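Local coordinates for acyl-CoA-binding domain-containing protein 1 (Oryza sativa Japonica Group, PDB 5H3G), which binds medium- and long-chain acyl-CoA esters with high affinity, binds phosphatidic acid and phosphatidylcholine in vitro, and may take part in phospholipid biosynthesis, at residues 8-13 / 37-42; 19-24 / 87-92. One frame throughout, in Å; residues are numbered along the deposited sequence. Where two conformers were deposited one is given.

Contact 1. Residues 8-13 / 37-42; sequences EDFEQY and KQATVG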
loop_
_atom_site.group_PDB
_atom_site.type_symbol
_atom_site.label_atom_id
_atom_site.label_comp_id
_atom_site.label_asym_id
_atom_site.label_seq_id
_atom_site.Cartn_x
_atom_site.Cartn_y
_atom_site.Cartn_z
ATOM N N GLU A 8 -4.782 -12.558 8.397
ATOM C CA GLU A 8 -4.731 -13.580 7.357
ATOM C C GLU A 8 -5.046 -12.976 5.996
ATOM O O GLU A 8 -4.318 -13.198 5.023
ATOM C CB GLU A 8 -5.713 -14.710 7.685
ATOM C CG GLU A 8 -5.388 -15.457 8.976
ATOM C CD GLU A 8 -6.456 -16.474 9.378
ATOM O OE1 GLU A 8 -7.569 -16.448 8.808
ATOM O OE2 GLU A 8 -6.177 -17.303 10.272
ATOM N N ASP A 9 -6.141 -12.209 5.918
ATOM C CA ASP A 9 -6.502 -11.514 4.685
ATOM C C ASP A 9 -5.361 -10.642 4.195
ATOM O O ASP A 9 -5.083 -10.589 2.995
ATOM C CB ASP A 9 -7.734 -10.631 4.908
ATOM C CG ASP A 9 -9.027 -11.415 4.967
ATOM O OD1 ASP A 9 -9.029 -12.620 4.662
ATOM O OD2 ASP A 9 -10.051 -10.797 5.326
ATOM N N PHE A 10 -4.702 -9.934 5.110
ATOM C CA PHE A 10 -3.654 -9.003 4.708
ATOM C C PHE A 10 -2.491 -9.746 4.067
ATOM O O PHE A 10 -1.977 -9.338 3.021
ATOM C CB PHE A 10 -3.178 -8.204 5.918
ATOM C CG PHE A 10 -2.034 -7.258 5.619
ATOM C CD1 PHE A 10 -2.259 -6.059 4.977
ATOM C CD2 PHE A 10 -0.733 -7.573 5.996
ATOM C CE1 PHE A 10 -1.218 -5.181 4.698
ATOM C CE2 PHE A 10 0.317 -6.705 5.719
ATOM C CZ PHE A 10 0.075 -5.502 5.080
ATOM N N GLU A 11 -2.050 -10.827 4.703
ATOM C CA GLU A 11 -0.946 -11.592 4.150
ATOM C C GLU A 11 -1.341 -12.212 2.821
ATOM O O GLU A 11 -0.537 -12.245 1.888
ATOM C CB GLU A 11 -0.495 -12.637 5.164
ATOM C CG GLU A 11 0.039 -11.975 6.433
ATOM C CD GLU A 11 0.276 -12.942 7.575
ATOM O OE1 GLU A 11 0.070 -14.159 7.387
ATOM O OE2 GLU A 11 0.666 -12.476 8.667
ATOM N N GLN A 12 -2.592 -12.651 2.701
ATOM C CA GLN A 12 -3.047 -13.229 1.441
ATOM C C GLN A 12 -3.054 -12.188 0.330
ATOM O O GLN A 12 -2.549 -12.434 -0.772
ATOM C CB GLN A 12 -4.433 -13.848 1.621
ATOM C CG GLN A 12 -4.430 -15.117 2.469
ATOM C CD GLN A 12 -5.828 -15.639 2.757
ATOM O OE1 GLN A 12 -6.792 -15.284 2.076
ATOM N NE2 GLN A 12 -5.945 -16.482 3.778
ATOM N N TYR A 13 -3.611 -11.011 0.598
ATOM C CA TYR A 13 -3.686 -10.010 -0.456
ATOM C C TYR A 13 -2.334 -9.377 -0.740
ATOM O O TYR A 13 -2.084 -8.969 -1.877
ATOM C CB TYR A 13 -4.734 -8.966 -0.111
ATOM C CG TYR A 13 -6.099 -9.487 -0.469
ATOM C CD1 TYR A 13 -6.474 -9.629 -1.795
ATOM C CD2 TYR A 13 -6.993 -9.881 0.517
ATOM C CE1 TYR A 13 -7.708 -10.131 -2.134
ATOM C CE2 TYR A 13 -8.229 -10.380 0.190
ATOM C CZ TYR A 13 -8.586 -10.499 -1.137
ATOM O OH TYR A 13 -9.825 -10.993 -1.477
ATOM N N LYS A 37 3.429 0.123 4.227
ATOM C CA LYS A 37 4.274 0.648 5.297
ATOM C C LYS A 37 3.462 0.902 6.562
ATOM O O LYS A 37 3.829 0.456 7.657
ATOM C CB LYS A 37 4.952 1.933 4.840
ATOM C CG LYS A 37 5.920 1.752 3.668
ATOM C CD LYS A 37 7.024 0.764 4.016
ATOM C CE LYS A 37 7.845 1.185 5.233
ATOM N NZ LYS A 37 9.109 0.381 5.290
ATOM N N GLN A 38 2.375 1.656 6.433
ATOM C CA GLN A 38 1.569 2.000 7.603
ATOM C C GLN A 38 1.039 0.754 8.302
ATOM O O GLN A 38 1.060 0.667 9.537
ATOM C CB GLN A 38 0.413 2.903 7.183
ATOM C CG GLN A 38 -0.328 3.477 8.377
ATOM C CD GLN A 38 0.509 4.481 9.150
ATOM O OE1 GLN A 38 1.484 5.042 8.637
ATOM N NE2 GLN A 38 0.133 4.714 10.406
ATOM N N ALA A 39 0.592 -0.232 7.523
ATOM C CA ALA A 39 0.004 -1.452 8.074
ATOM C C ALA A 39 1.015 -2.275 8.861
ATOM O O ALA A 39 0.680 -2.853 9.898
ATOM C CB ALA A 39 -0.580 -2.293 6.942
ATOM N N THR A 40 2.253 -2.357 8.381
ATOM C CA THR A 40 3.238 -3.243 8.981
ATOM C C THR A 40 4.107 -2.556 10.027
ATOM O O THR A 40 4.381 -3.152 11.068
ATOM C CB THR A 40 4.130 -3.857 7.899
ATOM O OG1 THR A 40 4.742 -2.814 7.131
ATOM C CG2 THR A 40 3.319 -4.744 6.970
ATOM N N VAL A 41 4.540 -1.314 9.809
ATOM C CA VAL A 41 5.476 -0.675 10.728
ATOM C C VAL A 41 4.930 0.606 11.345
ATOM O O VAL A 41 5.603 1.199 12.199
ATOM C CB VAL A 41 6.846 -0.412 10.067
ATOM C CG1 VAL A 41 7.493 -1.732 9.688
ATOM C CG2 VAL A 41 6.717 0.481 8.856
ATOM N N GLY A 42 3.741 1.055 10.956
ATOM C CA GLY A 42 3.167 2.220 11.615
ATOM C C GLY A 42 3.625 3.541 11.020
ATOM O O GLY A 42 4.048 3.629 9.861
#
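Phe10 of helix 4-17 reaches across to the methyl groups of Ala39 and Thr40, at the C-terminal end of helix 26-41. Its CB already points toward that helix, and chi1 of 177° sets CG opposite the backbone N, so that the ring is carried outward from its own helix. The far half of the ring does the touching. CE1 lies 3.7 Å from Ala39 CB, and the corresponding atom across the ring, CE2, lies 3.8 Å from Thr40 CG2. Between them the tip atom CZ sits 3.8 Å from Ala39 CB and an equal 3.8 Å from Thr40 CG2, so it is shared between the methyls of two consecutive residues.

A long, flat aromatic suits this place because the backbones stay well apart: Phe10 CA and Ala39 CA are 9.0 Å from one another, and the single methyl of Ala39 spans little of that gap, leaving the ring to bridge most of it. Thr40 serves two surroundings at once. Its first torsion of 56° turns OG1 back to the carbonyl oxygen of Tyr36, one turn earlier, where it is hydrogen-bonded, while CG2 is left to meet the ring. Phe10 also touches Met75 of helix 71-92, and its ring meets that of Tyr78, a probable acyl-CoA-binding residue, with the planes at about 60°.

The contact between the two segments is therefore wholly apolar, with Phe10 and Ala39 buried and Thr40 at the surface. Its cohesion should come from dispersion and the exclusion of water, which put little directional constraint on the ring.

Contact 2. Residues 19-24 / 87-92; sequences TLPEST and EEAAAA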
loop_
_atom_site.group_PDB
_atom_site.type_symbol
_atom_site.label_atom_id
_atom_site.label_comp_id
_atom_site.label_asym_id
_atom_site.label_seq_id
_atom_site.Cartn_x
_atom_site.Cartn_y
_atom_site.Cartn_z
ATOM N N THR A 19 0.642 -10.388 -8.331
ATOM C CA THR A 19 0.095 -10.767 -9.630
ATOM C C THR A 19 -0.410 -9.580 -10.430
ATOM O O THR A 19 -0.803 -9.758 -11.587
ATOM C CB THR A 19 -1.044 -11.781 -9.481
ATOM O OG1 THR A 19 -2.202 -11.132 -8.930
ATOM C CG2 THR A 19 -0.616 -12.927 -8.577
ATOM N N LEU A 20 -0.418 -8.385 -9.857
ATOM C CA LEU A 20 -0.813 -7.232 -10.641
ATOM C C LEU A 20 0.199 -7.012 -11.766
ATOM O O LEU A 20 1.393 -7.287 -11.602
ATOM C CB LEU A 20 -0.910 -5.994 -9.753
ATOM C CG LEU A 20 -2.031 -6.040 -8.715
ATOM C CD1 LEU A 20 -1.876 -4.881 -7.737
ATOM C CD2 LEU A 20 -3.398 -5.999 -9.420
ATOM N N PRO A 21 -0.259 -6.559 -12.933
ATOM C CA PRO A 21 0.673 -6.336 -14.046
ATOM C C PRO A 21 1.816 -5.407 -13.667
ATOM O O PRO A 21 1.666 -4.471 -12.878
ATOM C CB PRO A 21 -0.210 -5.709 -15.128
ATOM C CG PRO A 21 -1.599 -6.164 -14.797
ATOM C CD PRO A 21 -1.662 -6.298 -13.308
ATOM N N GLU A 22 2.981 -5.675 -14.262
ATOM C CA GLU A 22 4.107 -4.770 -14.096
ATOM C C GLU A 22 3.752 -3.361 -14.547
ATOM O O GLU A 22 4.325 -2.386 -14.045
ATOM C CB GLU A 22 5.313 -5.301 -14.878
ATOM C CG GLU A 22 6.630 -4.626 -14.533
ATOM C CD GLU A 22 7.045 -4.854 -13.089
ATOM O OE1 GLU A 22 6.702 -5.917 -12.522
ATOM O OE2 GLU A 22 7.712 -3.964 -12.517
ATOM N N SER A 23 2.789 -3.231 -15.460
ATOM C CA SER A 23 2.409 -1.941 -16.016
ATOM C C SER A 23 1.456 -1.167 -15.119
ATOM O O SER A 23 1.019 -0.077 -15.508
ATOM C CB SER A 23 1.776 -2.134 -17.399
ATOM O OG SER A 23 0.564 -2.857 -17.302
ATOM N N THR A 24 1.130 -1.687 -13.934
ATOM C CA THR A 24 0.265 -0.962 -13.008
ATOM C C THR A 24 0.794 0.450 -12.771
ATOM O O THR A 24 1.984 0.646 -12.508
ATOM C CB THR A 24 0.167 -1.723 -11.683
ATOM O OG1 THR A 24 -0.406 -3.019 -11.925
ATOM C CG2 THR A 24 -0.709 -0.965 -10.691
ATOM N N GLU A 87 -9.490 -6.584 -9.284
ATOM C CA GLU A 87 -10.685 -6.642 -10.111
ATOM C C GLU A 87 -10.509 -5.825 -11.383
ATOM O O GLU A 87 -10.958 -6.231 -12.461
ATOM C CB GLU A 87 -11.890 -6.173 -9.303
ATOM C CG GLU A 87 -12.282 -7.214 -8.258
ATOM C CD GLU A 87 -12.491 -8.602 -8.876
ATOM O OE1 GLU A 87 -13.405 -8.744 -9.712
ATOM O OE2 GLU A 87 -11.735 -9.542 -8.543
ATOM N N GLU A 88 -9.822 -4.692 -11.287
ATOM C CA GLU A 88 -9.580 -3.891 -12.481
ATOM C C GLU A 88 -8.623 -4.600 -13.436
ATOM O O GLU A 88 -8.811 -4.546 -14.660
ATOM C CB GLU A 88 -9.062 -2.511 -12.067
ATOM C CG GLU A 88 -10.147 -1.656 -11.379
ATOM C CD GLU A 88 -9.592 -0.440 -10.649
ATOM O OE1 GLU A 88 -10.318 0.577 -10.523
ATOM O OE2 GLU A 88 -8.450 -0.502 -10.176
ATOM N N ALA A 89 -7.613 -5.302 -12.901
ATOM C CA ALA A 89 -6.689 -6.043 -13.756
ATOM C C ALA A 89 -7.407 -7.171 -14.475
ATOM O O ALA A 89 -7.179 -7.405 -15.666
ATOM C CB ALA A 89 -5.520 -6.592 -12.935
ATOM N N ALA A 90 -8.300 -7.869 -13.767
ATOM C CA ALA A 90 -9.062 -8.936 -14.405
ATOM C C ALA A 90 -10.001 -8.378 -15.467
ATOM O O ALA A 90 -10.168 -8.987 -16.530
ATOM C CB ALA A 90 -9.837 -9.729 -13.349
ATOM N N ALA A 91 -10.617 -7.221 -15.201
ATOM C CA ALA A 91 -11.471 -6.584 -16.206
ATOM C C ALA A 91 -10.673 -6.211 -17.443
ATOM O O ALA A 91 -11.152 -6.383 -18.576
ATOM C CB ALA A 91 -12.142 -5.330 -15.636
ATOM N N ALA A 92 -9.463 -5.677 -17.241
ATOM C CA ALA A 92 -8.590 -5.310 -18.355
ATOM C C ALA A 92 -8.250 -6.518 -19.211
ATOM O O ALA A 92 -8.094 -6.397 -20.432
ATOM C CB ALA A 92 -7.307 -4.670 -17.818
#
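The carbonyl oxygen of Pro21, whose CD touches Ala89 of helix 71-92, is held by two donors from the same residue. Thr24 OG1 binds Pro21 O at 2.7 Å, and Thr24 N binds that oxygen at 3.0 Å. The hydroxyl arrives in the carbonyl plane on a lone pair, with a C=O...donor angle of 137°. The backbone bond closes the type I beta turn from Pro21 to Thr24, and the threonine hydroxyl doubles it. Threonine suits the fourth position of this turn because its short side chain can reach back to the acceptor that its own N-H already uses.

Across the contact everything converges on one methyl group. Ala89 CB points toward the loop and meets Pro21 CD at 3.9 Å; Leu20 CD2 approaches the same CB at 4.1 Å, though this leucine was modelled in two conformers and its branch may shift. In one of them, chi1 of -67° places CG opposite the carbonyl carbon, and the end of the side chain comes nearer the helix than its CB direction alone would suggest. Alanine suits the helix face here, since so small a residue lets the chains come close: Leu20 CA and Ala89 CA are 6.8 Å apart. Proline puts a carbon, CD, on the backbone nitrogen where other residues carry a hydrogen, and it is this carbon that meets the methyl. Leu20 also touches Leu85 and Leu86 on the preceding turn of the helix.

The arrangement joins the loop between helices 4-17 and 26-41 to the last turns of helix 71-92, at one end of the up-down-down-up four-helix bundle of the acyl-CoA-binding protein fold.

Contact 1 is buried and contact 2 lies on the surface, their centres 20 Å apart and about 7 Å between nearest atoms. Contact 1 joins helix 4-17 to helix 26-41 directly, whereas contact 2 ties the loop connecting those same two helices to the end of helix 71-92. Along the chain their segments alternate. Both rest on apolar carbon, but the interior contact uses an aromatic ring to bridge separated helices, and the surface one brings a loop close over an alanine. Helix 71-92 bears on both, through Met75 and Tyr78 beside the first and through Ala89 in the second.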